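Local coordinates for protein methylaspartate ammonia-lyase (Citrobacter amalonaticus, PDB 1KKO) that catalyses the reversible anti elimination of ammonia from L-threo-3-methylaspartate to give mesaconate, using magnesium as cofactor, at residues A[87-92]-A[125-130]; A[6-11]-A[91-96]; A[78-83]-A[332-337]. All coordinates share one frame; numbering follows the deposited sequence.

Contacts 1 and 2 are neighbours on helix 86-101: they share Pro91 and Phe92, and their centres lie about 8 Å apart. Val130 of contact 1 touches Leu93 of contact 2, CG1 to CD2 at 3.7 Å, so one apolar layer runs through both. Contact 3 is reached from contact 1 through polar links, with His127 NE2 2.7 Å from Pro82 O and Thr128 N 2.9 Å from Asp81 OD2; those two centres are about 12 Å apart. Contacts 2 and 3 do not touch, their nearest atoms being about 11 Å apart. Contact 3 is closest to catalysis: Asp334 lies about 4 Å, side chain to side chain, from Lys331, the proton acceptor.

Contact 1 of 3, residues A[87-92]-A[125-130]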
ATOM      1  N   GLU A  87      13.132  16.619   6.928  1.00 21.22           N
ATOM      2  CA  GLU A  87      14.313  17.472   6.915  1.00 22.30           C
ATOM      3  C   GLU A  87      14.546  18.063   8.287  1.00 23.10           C
ATOM      4  O   GLU A  87      15.659  18.031   8.798  1.00 24.59           O
ATOM      5  CB  GLU A  87      14.150  18.603   5.897  1.00 22.56           C
ATOM      6  N   HIS A  88      13.484  18.609   8.857  1.00 23.65           N
ATOM      7  CA  HIS A  88      13.539  19.279  10.137  1.00 23.79           C
ATOM      8  C   HIS A  88      13.642  18.288  11.276  1.00 23.18           C
ATOM      9  O   HIS A  88      14.409  18.472  12.220  1.00 23.96           O
ATOM     10  CB  HIS A  88      12.279  20.116  10.328  1.00 24.09           C
ATOM     11  N   PHE A  89      12.881  17.214  11.183  1.00 21.73           N
ATOM     12  CA  PHE A  89      12.789  16.311  12.310  1.00 20.63           C
ATOM     13  C   PHE A  89      13.928  15.324  12.505  1.00 19.88           C
ATOM     14  O   PHE A  89      14.163  14.908  13.629  1.00 19.87           O
ATOM     15  CB  PHE A  89      11.433  15.629  12.305  1.00 20.41           C
ATOM     16  CG  PHE A  89      10.358  16.489  12.890  1.00 19.81           C
ATOM     17  CD1 PHE A  89      10.200  16.557  14.263  1.00 19.13           C
ATOM     18  CD2 PHE A  89       9.531  17.255  12.083  1.00 19.58           C
ATOM     19  CE1 PHE A  89       9.228  17.349  14.819  1.00 19.03           C
ATOM     20  CE2 PHE A  89       8.548  18.063  12.644  1.00 19.19           C
ATOM     21  CZ  PHE A  89       8.397  18.106  14.014  1.00 19.82           C
ATOM     22  N   ILE A  90      14.658  14.974  11.453  1.00 19.10           N
ATOM     23  CA  ILE A  90      15.738  14.003  11.601  1.00 18.78           C
ATOM     24  C   ILE A  90      16.795  14.505  12.609  1.00 18.34           C
ATOM     25  O   ILE A  90      17.099  13.817  13.579  1.00 17.35           O
ATOM     26  CB  ILE A  90      16.352  13.616  10.221  1.00 19.36           C
ATOM     27  CG1 ILE A  90      15.361  12.784   9.399  1.00 20.12           C
ATOM     28  CG2 ILE A  90      17.633  12.815  10.403  1.00 19.64           C
ATOM     29  CD1 ILE A  90      15.095  11.427   9.983  1.00 20.25           C
ATOM     30  N   PRO A  91      17.344  15.701  12.407  1.00 19.15           N
ATOM     31  CA  PRO A  91      18.325  16.233  13.362  1.00 19.22           C
ATOM     32  C   PRO A  91      17.745  16.407  14.760  1.00 18.86           C
ATOM     33  O   PRO A  91      18.419  16.104  15.745  1.00 19.25           O
ATOM     34  CB  PRO A  91      18.704  17.601  12.777  1.00 19.40           C
ATOM     35  CG  PRO A  91      18.198  17.631  11.424  1.00 20.07           C
ATOM     36  CD  PRO A  91      17.120  16.614  11.277  1.00 19.53           C
ATOM     37  N   PHE A  92      16.508  16.887  14.827  1.00 18.73           N
ATOM     38  CA  PHE A  92      15.802  17.076  16.091  1.00 18.59           C
ATOM     39  C   PHE A  92      15.737  15.748  16.850  1.00 17.71           C
ATOM     40  O   PHE A  92      16.051  15.673  18.038  1.00 17.93           O
ATOM     41  CB  PHE A  92      14.395  17.621  15.807  1.00 19.32           C
ATOM     42  CG  PHE A  92      13.513  17.744  17.026  1.00 20.52           C
ATOM     43  CD1 PHE A  92      12.779  16.662  17.482  1.00 21.10           C
ATOM     44  CD2 PHE A  92      13.386  18.961  17.690  1.00 21.90           C
ATOM     45  CE1 PHE A  92      11.966  16.772  18.588  1.00 21.53           C
ATOM     46  CE2 PHE A  92      12.568  19.079  18.796  1.00 21.90           C
ATOM     47  CZ  PHE A  92      11.860  17.992  19.245  1.00 21.80           C
ATOM     48  N   LEU A 125       5.370  20.474  23.471  1.00 21.88           N
ATOM     49  CA  LEU A 125       5.155  19.035  23.425  1.00 20.80           C
ATOM     50  C   LEU A 125       5.659  18.577  22.083  1.00 18.66           C
ATOM     51  O   LEU A 125       5.640  19.320  21.102  1.00 19.22           O
ATOM     52  CB  LEU A 125       3.668  18.631  23.501  1.00 21.45           C
ATOM     53  CG  LEU A 125       2.939  18.567  24.839  1.00 22.94           C
ATOM     54  CD1 LEU A 125       1.493  18.164  24.574  1.00 23.71           C
ATOM     55  CD2 LEU A 125       3.597  17.609  25.837  1.00 23.78           C
ATOM     56  N   LEU A 126       6.116  17.344  22.044  1.00 16.95           N
ATOM     57  CA  LEU A 126       6.512  16.779  20.782  1.00 15.04           C
ATOM     58  C   LEU A 126       5.325  16.777  19.819  1.00 13.78           C
ATOM     59  O   LEU A 126       4.172  16.587  20.217  1.00 13.52           O
ATOM     60  CB  LEU A 126       6.975  15.348  20.974  1.00 14.96           C
ATOM     61  CG  LEU A 126       8.285  15.151  21.736  1.00 15.66           C
ATOM     62  CD1 LEU A 126       8.524  13.681  21.962  1.00 15.49           C
ATOM     63  CD2 LEU A 126       9.457  15.789  20.994  1.00 17.17           C
ATOM     64  N   HIS A 127       5.628  16.985  18.551  1.00 13.34           N
ATOM     65  CA  HIS A 127       4.627  16.916  17.504  1.00 12.57           C
ATOM     66  C   HIS A 127       3.873  15.598  17.668  1.00 11.77           C
ATOM     67  O   HIS A 127       4.471  14.567  17.995  1.00 11.75           O
ATOM     68  CB  HIS A 127       5.346  16.970  16.162  1.00 12.79           C
ATOM     69  CG  HIS A 127       4.455  17.171  14.977  1.00 12.26           C
ATOM     70  ND1 HIS A 127       3.531  16.236  14.550  1.00 12.43           N
ATOM     71  CD2 HIS A 127       4.370  18.209  14.113  1.00 12.87           C
ATOM     72  CE1 HIS A 127       2.929  16.688  13.465  1.00 12.29           C
ATOM     73  NE2 HIS A 127       3.413  17.887  13.184  1.00 12.64           N
ATOM     74  N   THR A 128       2.565  15.600  17.428  1.00 11.29           N
ATOM     75  CA  THR A 128       1.795  14.370  17.533  1.00 11.27           C
ATOM     76  C   THR A 128       2.382  13.253  16.677  1.00 10.87           C
ATOM     77  O   THR A 128       2.324  12.106  17.074  1.00 10.94           O
ATOM     78  CB  THR A 128       0.313  14.566  17.146  1.00 11.56           C
ATOM     79  OG1 THR A 128       0.217  15.273  15.905  1.00 12.39           O
ATOM     80  CG2 THR A 128      -0.414  15.387  18.198  1.00 11.91           C
ATOM     81  N   ALA A 129       2.935  13.582  15.513  1.00 10.51           N
ATOM     82  CA  ALA A 129       3.502  12.560  14.623  1.00 10.82           C
ATOM     83  C   ALA A 129       4.686  11.862  15.257  1.00 10.46           C
ATOM     84  O   ALA A 129       4.896  10.687  15.023  1.00 10.51           O
ATOM     85  CB  ALA A 129       3.917  13.171  13.314  1.00 10.75           C
ATOM     86  N   VAL A 130       5.492  12.605  16.007  1.00 10.82           N
ATOM     87  CA  VAL A 130       6.646  12.036  16.695  1.00 10.96           C
ATOM     88  C   VAL A 130       6.168  11.115  17.822  1.00 10.90           C
ATOM     89  O   VAL A 130       6.647  10.002  17.976  1.00 10.85           O
ATOM     90  CB  VAL A 130       7.569  13.135  17.228  1.00 11.73           C
ATOM     91  CG1 VAL A 130       8.672  12.535  18.118  1.00 12.31           C
ATOM     92  CG2 VAL A 130       8.150  13.910  16.075  1.00 13.07           C
TER
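Phe89 and Val130 have CA atoms 8.7 Å apart, and Phe92 and Leu126 10.4 Å, so large side chains must span the distance between helix 86-101 and the chain entering helix 128-146. Two phenyl groups do this from the first helix, where they sit three residues apart and both leave the backbone toward the other segment. The Phe89 ring meets two residues, CD1 lying 3.8 Å from Val130 CG2 and CZ 3.9 Å from His127 CB. The planes of the Phe89 and His127 rings stand at 84°, and the approach is oblique. Phe92 has its CG anti to the backbone N (chi1 175°), which carries its ring across the gap, and its CE1 edge touches Leu126 CD2 at 3.6 Å, near the ring plane. Leu126 reaches this place by its branch end, since its CB bond does not itself aim at the helix.

His127 is the N-cap of helix 128-146, and its imidazole is used on both nitrogens. ND1 accepts from Ala129 N at 2.9 Å, with the donor in the ring plane and an N-H...N angle of 163°; NE2 is bonded to Pro82 O, in the loop that leads into helix 86-101. Phe84 from that same loop packs on Phe89, His127 and Val130, while Ile121 of strand 120-121 meets Phe92 and Leu126.

Both segments belong to the N-terminal domain of this enolase superfamily member, and no hydrogen bond crosses between them. The join is therefore apolar, while the polar bonds fix the imidazole's rotation. Because ND1 accepts and NE2 faces a carbonyl oxygen, the ring is probably neutral with its proton on NE2.

Contact 2 of 3, residues A[6-11]-A[91-96]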
ATOM      1  N   ALA A   6      18.955   3.429  18.666  1.00 13.44           N
ATOM      2  CA  ALA A   6      17.757   4.010  18.048  1.00 13.13           C
ATOM      3  C   ALA A   6      18.163   4.685  16.739  1.00 13.34           C
ATOM      4  O   ALA A   6      19.150   5.426  16.704  1.00 14.65           O
ATOM      5  CB  ALA A   6      17.122   5.014  18.973  1.00 13.32           C
ATOM      6  N   LEU A   7      17.402   4.423  15.676  1.00 12.41           N
ATOM      7  CA  LEU A   7      17.692   4.971  14.350  1.00 12.96           C
ATOM      8  C   LEU A   7      16.465   5.659  13.806  1.00 12.31           C
ATOM      9  O   LEU A   7      15.353   5.177  13.992  1.00 12.34           O
ATOM     10  CB  LEU A   7      18.074   3.863  13.364  1.00 13.45           C
ATOM     11  CG  LEU A   7      19.307   3.037  13.697  1.00 15.48           C
ATOM     12  CD1 LEU A   7      19.643   2.179  12.497  1.00 17.74           C
ATOM     13  CD2 LEU A   7      20.468   3.898  14.031  1.00 19.50           C
ATOM     14  N   PHE A   8      16.688   6.783  13.138  1.00 11.95           N
ATOM     15  CA  PHE A   8      15.637   7.578  12.513  1.00 12.02           C
ATOM     16  C   PHE A   8      15.953   7.725  11.029  1.00 12.11           C
ATOM     17  O   PHE A   8      17.049   8.163  10.672  1.00 13.03           O
ATOM     18  CB  PHE A   8      15.552   8.952  13.167  1.00 12.40           C
ATOM     19  CG  PHE A   8      15.184   8.902  14.630  1.00 13.21           C
ATOM     20  CD1 PHE A   8      13.883   8.617  15.028  1.00 14.08           C
ATOM     21  CD2 PHE A   8      16.141   9.132  15.607  1.00 14.62           C
ATOM     22  CE1 PHE A   8      13.530   8.572  16.362  1.00 15.33           C
ATOM     23  CE2 PHE A   8      15.792   9.068  16.949  1.00 16.24           C
ATOM     24  CZ  PHE A   8      14.481   8.795  17.317  1.00 16.06           C
ATOM     25  N   THR A   9      15.010   7.350  10.172  1.00 11.52           N
ATOM     26  CA  THR A   9      15.225   7.441   8.735  1.00 12.58           C
ATOM     27  C   THR A   9      14.047   8.102   8.045  1.00 11.76           C
ATOM     28  O   THR A   9      12.878   7.749   8.256  1.00 11.60           O
ATOM     29  CB  THR A   9      15.505   6.060   8.128  1.00 13.79           C
ATOM     30  OG1 THR A   9      14.435   5.180   8.376  1.00 16.88           O
ATOM     31  CG2 THR A   9      16.601   5.371   8.841  1.00 14.67           C
ATOM     32  N   ALA A  10      14.363   9.068   7.201  1.00 11.91           N
ATOM     33  CA  ALA A  10      13.361   9.783   6.419  1.00 11.98           C
ATOM     34  C   ALA A  10      12.727   8.860   5.402  1.00 12.20           C
ATOM     35  O   ALA A  10      13.382   7.969   4.868  1.00 13.04           O
ATOM     36  CB  ALA A  10      13.995  10.971   5.696  1.00 12.75           C
ATOM     37  N   GLY A  11      11.439   9.058   5.142  1.00 11.40           N
ATOM     38  CA  GLY A  11      10.757   8.297   4.112  1.00 11.11           C
ATOM     39  C   GLY A  11       9.551   9.033   3.595  1.00 10.71           C
ATOM     40  O   GLY A  11       9.268  10.180   3.954  1.00 10.82           O
ATOM     41  N   PRO A  91      17.344  15.701  12.407  1.00 19.15           N
ATOM     42  CA  PRO A  91      18.325  16.233  13.362  1.00 19.22           C
ATOM     43  C   PRO A  91      17.745  16.407  14.760  1.00 18.86           C
ATOM     44  O   PRO A  91      18.419  16.104  15.745  1.00 19.25           O
ATOM     45  CB  PRO A  91      18.704  17.601  12.777  1.00 19.40           C
ATOM     46  CG  PRO A  91      18.198  17.631  11.424  1.00 20.07           C
ATOM     47  CD  PRO A  91      17.120  16.614  11.277  1.00 19.53           C
ATOM     48  N   PHE A  92      16.508  16.887  14.827  1.00 18.73           N
ATOM     49  CA  PHE A  92      15.802  17.076  16.091  1.00 18.59           C
ATOM     50  C   PHE A  92      15.737  15.748  16.850  1.00 17.71           C
ATOM     51  O   PHE A  92      16.051  15.673  18.038  1.00 17.93           O
ATOM     52  CB  PHE A  92      14.395  17.621  15.807  1.00 19.32           C
ATOM     53  CG  PHE A  92      13.513  17.744  17.026  1.00 20.52           C
ATOM     54  CD1 PHE A  92      12.779  16.662  17.482  1.00 21.10           C
ATOM     55  CD2 PHE A  92      13.386  18.961  17.690  1.00 21.90           C
ATOM     56  CE1 PHE A  92      11.966  16.772  18.588  1.00 21.53           C
ATOM     57  CE2 PHE A  92      12.568  19.079  18.796  1.00 21.90           C
ATOM     58  CZ  PHE A  92      11.860  17.992  19.245  1.00 21.80           C
ATOM     59  N   LEU A  93      15.334  14.683  16.164  1.00 16.87           N
ATOM     60  CA  LEU A  93      15.209  13.378  16.810  1.00 16.29           C
ATOM     61  C   LEU A  93      16.559  12.799  17.222  1.00 16.55           C
ATOM     62  O   LEU A  93      16.698  12.241  18.320  1.00 16.08           O
ATOM     63  CB  LEU A  93      14.465  12.411  15.888  1.00 16.03           C
ATOM     64  CG  LEU A  93      13.000  12.783  15.643  1.00 16.29           C
ATOM     65  CD1 LEU A  93      12.452  12.032  14.421  1.00 16.69           C
ATOM     66  CD2 LEU A  93      12.155  12.509  16.880  1.00 17.66           C
ATOM     67  N   ASN A  94      17.558  12.925  16.357  1.00 16.84           N
ATOM     68  CA  ASN A  94      18.880  12.409  16.689  1.00 18.04           C
ATOM     69  C   ASN A  94      19.464  13.149  17.894  1.00 19.08           C
ATOM     70  O   ASN A  94      20.034  12.536  18.790  1.00 19.63           O
ATOM     71  CB  ASN A  94      19.821  12.489  15.483  1.00 18.65           C
ATOM     72  CG  ASN A  94      19.526  11.417  14.450  1.00 19.24           C
ATOM     73  OD1 ASN A  94      19.192  10.287  14.796  1.00 20.64           O
ATOM     74  ND2 ASN A  94      19.658  11.761  13.179  1.00 19.67           N
ATOM     75  N   ASP A  95      19.263  14.458  17.938  1.00 19.59           N
ATOM     76  CA  ASP A  95      19.811  15.293  19.007  1.00 20.75           C
ATOM     77  C   ASP A  95      19.080  15.153  20.336  1.00 20.61           C
ATOM     78  O   ASP A  95      19.707  15.025  21.394  1.00 22.20           O
ATOM     79  CB  ASP A  95      19.733  16.768  18.609  1.00 21.29           C
ATOM     80  CG  ASP A  95      20.693  17.139  17.499  1.00 23.81           C
ATOM     81  OD1 ASP A  95      21.568  16.320  17.152  1.00 25.02           O
ATOM     82  OD2 ASP A  95      20.630  18.244  16.918  1.00 27.04           O
ATOM     83  N   HIS A  96      17.751  15.194  20.286  1.00 19.94           N
ATOM     84  CA  HIS A  96      16.954  15.297  21.497  1.00 19.33           C
ATOM     85  C   HIS A  96      16.291  14.017  21.957  1.00 18.45           C
ATOM     86  O   HIS A  96      15.942  13.893  23.123  1.00 19.69           O
ATOM     87  CB  HIS A  96      15.831  16.308  21.281  1.00 20.02           C
ATOM     88  CG  HIS A  96      16.304  17.700  21.029  1.00 21.06           C
ATOM     89  ND1 HIS A  96      15.924  18.430  19.923  1.00 23.35           N
ATOM     90  CD2 HIS A  96      17.109  18.513  21.755  1.00 21.63           C
ATOM     91  CE1 HIS A  96      16.487  19.623  19.973  1.00 22.70           C
ATOM     92  NE2 HIS A  96      17.210  19.700  21.074  1.00 23.69           N
TER
HETATM   93  O   HOH W   1      19.343   7.942  13.470  1.00 17.03           O
HETATM   94  O   HOH W   2      19.354   9.700  11.072  1.00 24.29           O
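Phe8, on strand 3-18, faces helix 86-101 at Asn94 and Leu93, the CA atoms of Phe8 and Asn94 being 7.2 Å apart. The apolar part is a CH-pi contact: Leu93 CB stands 3.6 Å from the centroid of the phenyl ring and 6° off its normal, almost exactly over the middle of one face. The two side chains run at about a right angle, and Leu93 CD1 extends the cover to the CD1 side of the ring, 3.8 Å from Phe8 CD1. Val53, Ile97, Leu101 and Leu134 also pack on the phenyl group.

At the ring edge the partner is polar. Asn94 CG lies anti to the carbonyl carbon and beside the backbone N (chi1 -75°), and from there OD1 comes to 3.4 Å from Phe8 CD2, near the plane of the ring, with the amide turned 61° to it. The side chains pass in opposite directions, which brings the amide back alongside the strand's backbone.

The fold is the antiparallel sheet and helices of the N-terminal domain of the enolase superfamily, and strand 3-18 is an outermost strand of that sheet within the chain. Leu7 and Thr9 pair with strand 47-59, while their side chains pack on Leu408 and Ala407 of the second subunit.

Two waters join the backbone of Phe8 to the amide of Asn94. One accepts from Phe8 N at 2.9 Å and donates to Asn94 OD1 at 2.7 Å; the other donates to Phe8 O at 2.8 Å and accepts from Asn94 ND2 at 3.0 Å. Asn94 OD1 also takes a hydrogen bond from Lys98 NZ.

Contact 3 of 3, residues A[78-83]-A[332-337]; sequences GGRDPL and TPDLGG
Arg80 and Asp334 form a salt bridge between the two halves of an enolase superfamily fold: Arg80 lies in a loop of the N-terminal domain, and Asp334 in a 3-10 turn that follows barrel strand 327-330 and the catalytic Lys331. Their CA atoms are 6.7 Å apart, and no direct backbone-to-backbone bond joins the two segments.

On the donor side, Arg80 NE is the group that makes the direct bond. NE donates its N-H to Asp334 OD2 at 2.8 Å with an N-H...O angle of 147°. The acceptor lies close to the guanidinium plane, whereas NE comes to the syn side of OD2 but 32° out of the carboxylate plane. The planes themselves are only 20° apart, yet this is a salt bridge with one direct bond, through NE, and not a two-pronged one, since NH1 stays 4.0 Å from Asp334 OD2. NH1 instead donates to a water at 3.2 Å, and this water probably also donates to OD2. NH2 has a weak bond to Tyr74 O.

Both carboxylate oxygens are in use. OD2 receives NE and probably the first water, and OD1 receives a second water at 2.8 Å that also accepts from Asp81 N, so a backbone N-H is joined to the turn by one solvent molecule.

Arg80 also packs on Lys331 and comes within about 4 Å of Asp307, a magnesium ligand, side chain to side chain. Its positive charge probably helps to balance the acids gathered there. The arginine chain is extended from CG to NE, which lays its methylenes beside the carboxylate, with Arg80 CD 3.4 Å from Asp334 OD1.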
ATOM      1  N   GLY A  78      -7.906  22.385  11.410  1.00 16.29           N
ATOM      2  CA  GLY A  78      -8.775  21.910  12.473  1.00 15.74           C
ATOM      3  C   GLY A  78      -8.148  21.668  13.828  1.00 15.93           C
ATOM      4  O   GLY A  78      -8.568  20.770  14.551  1.00 15.96           O
ATOM      5  N   GLY A  79      -7.142  22.459  14.172  1.00 15.45           N
ATOM      6  CA  GLY A  79      -6.483  22.347  15.457  1.00 15.81           C
ATOM      7  C   GLY A  79      -5.351  21.345  15.501  1.00 15.87           C
ATOM      8  O   GLY A  79      -4.716  21.185  16.537  1.00 16.67           O
ATOM      9  N   ARG A  80      -5.078  20.698  14.372  1.00 14.82           N
ATOM     10  CA  ARG A  80      -4.028  19.686  14.317  1.00 14.72           C
ATOM     11  C   ARG A  80      -2.643  20.306  14.276  1.00 14.20           C
ATOM     12  O   ARG A  80      -2.465  21.478  13.959  1.00 15.33           O
ATOM     13  CB  ARG A  80      -4.181  18.816  13.087  1.00 14.79           C
ATOM     14  CG  ARG A  80      -5.403  18.002  13.053  1.00 15.98           C
ATOM     15  CD  ARG A  80      -5.494  17.208  11.779  1.00 16.14           C
ATOM     16  NE  ARG A  80      -6.739  16.479  11.787  1.00 17.75           N
ATOM     17  CZ  ARG A  80      -7.773  16.726  11.002  1.00 20.88           C
ATOM     18  NH1 ARG A  80      -8.878  16.015  11.152  1.00 21.78           N
ATOM     19  NH2 ARG A  80      -7.701  17.653  10.046  1.00 23.42           N
ATOM     20  N   ASP A  81      -1.650  19.485  14.577  1.00 13.89           N
ATOM     21  CA  ASP A  81      -0.278  19.922  14.495  1.00 14.13           C
ATOM     22  C   ASP A  81       0.070  20.162  13.025  1.00 14.71           C
ATOM     23  O   ASP A  81      -0.625  19.698  12.132  1.00 14.72           O
ATOM     24  CB  ASP A  81       0.626  18.872  15.106  1.00 13.79           C
ATOM     25  CG  ASP A  81       0.637  18.908  16.618  1.00 15.35           C
ATOM     26  OD1 ASP A  81      -0.187  19.611  17.248  1.00 18.99           O
ATOM     27  OD2 ASP A  81       1.450  18.232  17.267  1.00 14.23           O
ATOM     28  N   PRO A  82       1.155  20.886  12.783  1.00 15.82           N
ATOM     29  CA  PRO A  82       1.557  21.258  11.420  1.00 16.52           C
ATOM     30  C   PRO A  82       1.991  20.098  10.528  1.00 16.21           C
ATOM     31  O   PRO A  82       2.214  19.011  11.030  1.00 15.64           O
ATOM     32  CB  PRO A  82       2.763  22.180  11.662  1.00 17.37           C
ATOM     33  CG  PRO A  82       2.722  22.544  13.070  1.00 18.02           C
ATOM     34  CD  PRO A  82       2.055  21.445  13.808  1.00 16.02           C
ATOM     35  N   LEU A  83       2.134  20.312   9.217  1.00 16.25           N
ATOM     36  CA  LEU A  83       2.640  19.233   8.368  1.00 16.92           C
ATOM     37  C   LEU A  83       4.023  18.843   8.880  1.00 16.90           C
ATOM     38  O   LEU A  83       4.732  19.639   9.505  1.00 17.17           O
ATOM     39  CB  LEU A  83       2.650  19.584   6.880  1.00 17.50           C
ATOM     40  CG  LEU A  83       3.765  20.496   6.345  1.00 18.22           C
ATOM     41  CD1 LEU A  83       3.504  20.740   4.870  1.00 20.11           C
ATOM     42  CD2 LEU A  83       3.868  21.808   7.089  1.00 20.99           C
ATOM     43  N   THR A 332      -6.187   8.459  14.399  1.00 10.18           N
ATOM     44  CA  THR A 332      -5.067   8.005  15.206  1.00 10.20           C
ATOM     45  C   THR A 332      -3.820   8.890  15.281  1.00  9.81           C
ATOM     46  O   THR A 332      -3.348   9.112  16.371  1.00 10.63           O
ATOM     47  CB  THR A 332      -4.698   6.538  14.897  1.00 10.21           C
ATOM     48  OG1 THR A 332      -4.270   6.396  13.536  1.00 10.88           O
ATOM     49  CG2 THR A 332      -5.894   5.592  15.091  1.00 10.56           C
ATOM     50  N   PRO A 333      -3.263   9.426  14.192  1.00  9.74           N
ATOM     51  CA  PRO A 333      -2.022  10.200  14.362  1.00 10.16           C
ATOM     52  C   PRO A 333      -2.224  11.435  15.232  1.00 10.53           C
ATOM     53  O   PRO A 333      -1.302  11.894  15.889  1.00 11.35           O
ATOM     54  CB  PRO A 333      -1.642  10.586  12.922  1.00 10.67           C
ATOM     55  CG  PRO A 333      -2.377   9.638  12.057  1.00  9.87           C
ATOM     56  CD  PRO A 333      -3.671   9.380  12.775  1.00  9.80           C
ATOM     57  N   ASP A 334      -3.432  11.974  15.227  1.00 10.72           N
ATOM     58  CA  ASP A 334      -3.713  13.185  15.982  1.00 10.94           C
ATOM     59  C   ASP A 334      -3.759  12.994  17.495  1.00 11.47           C
ATOM     60  O   ASP A 334      -3.759  13.974  18.231  1.00 11.57           O
ATOM     61  CB  ASP A 334      -5.029  13.786  15.524  1.00 10.24           C
ATOM     62  CG  ASP A 334      -4.967  14.374  14.138  1.00 10.50           C
ATOM     63  OD1 ASP A 334      -3.900  14.920  13.741  1.00 12.04           O
ATOM     64  OD2 ASP A 334      -5.973  14.342  13.402  1.00 11.71           O
ATOM     65  N   LEU A 335      -3.793  11.754  17.947  1.00 11.56           N
ATOM     66  CA  LEU A 335      -3.822  11.482  19.379  1.00 11.49           C
ATOM     67  C   LEU A 335      -2.422  11.417  19.967  1.00 11.62           C
ATOM     68  O   LEU A 335      -2.282  11.296  21.166  1.00 12.15           O
ATOM     69  CB  LEU A 335      -4.556  10.179  19.685  1.00 12.02           C
ATOM     70  CG  LEU A 335      -6.077  10.315  19.682  1.00 12.70           C
ATOM     71  CD1 LEU A 335      -6.648  10.212  18.281  1.00 12.44           C
ATOM     72  CD2 LEU A 335      -6.708   9.301  20.609  1.00 14.31           C
ATOM     73  N   GLY A 336      -1.378  11.505  19.147  1.00 11.19           N
ATOM     74  CA  GLY A 336      -0.023  11.403  19.677  1.00 11.17           C
ATOM     75  C   GLY A 336       0.309   9.951  20.006  1.00 10.81           C
ATOM     76  O   GLY A 336       0.244   9.094  19.145  1.00 11.07           O
ATOM     77  N   GLY A 337       0.685   9.663  21.239  1.00 10.69           N
ATOM     78  CA  GLY A 337       1.034   8.304  21.586  1.00 10.60           C
ATOM     79  C   GLY A 337      -0.157   7.377  21.423  1.00 10.29           C
ATOM     80  O   GLY A 337      -1.290   7.716  21.799  1.00 10.65           O
TER
HETATM   81  O   HOH W   3      -8.638  14.617  13.996  1.00 12.87           O
HETATM   82  O   HOH W   4      -2.252  16.604  15.218  1.00 17.65           O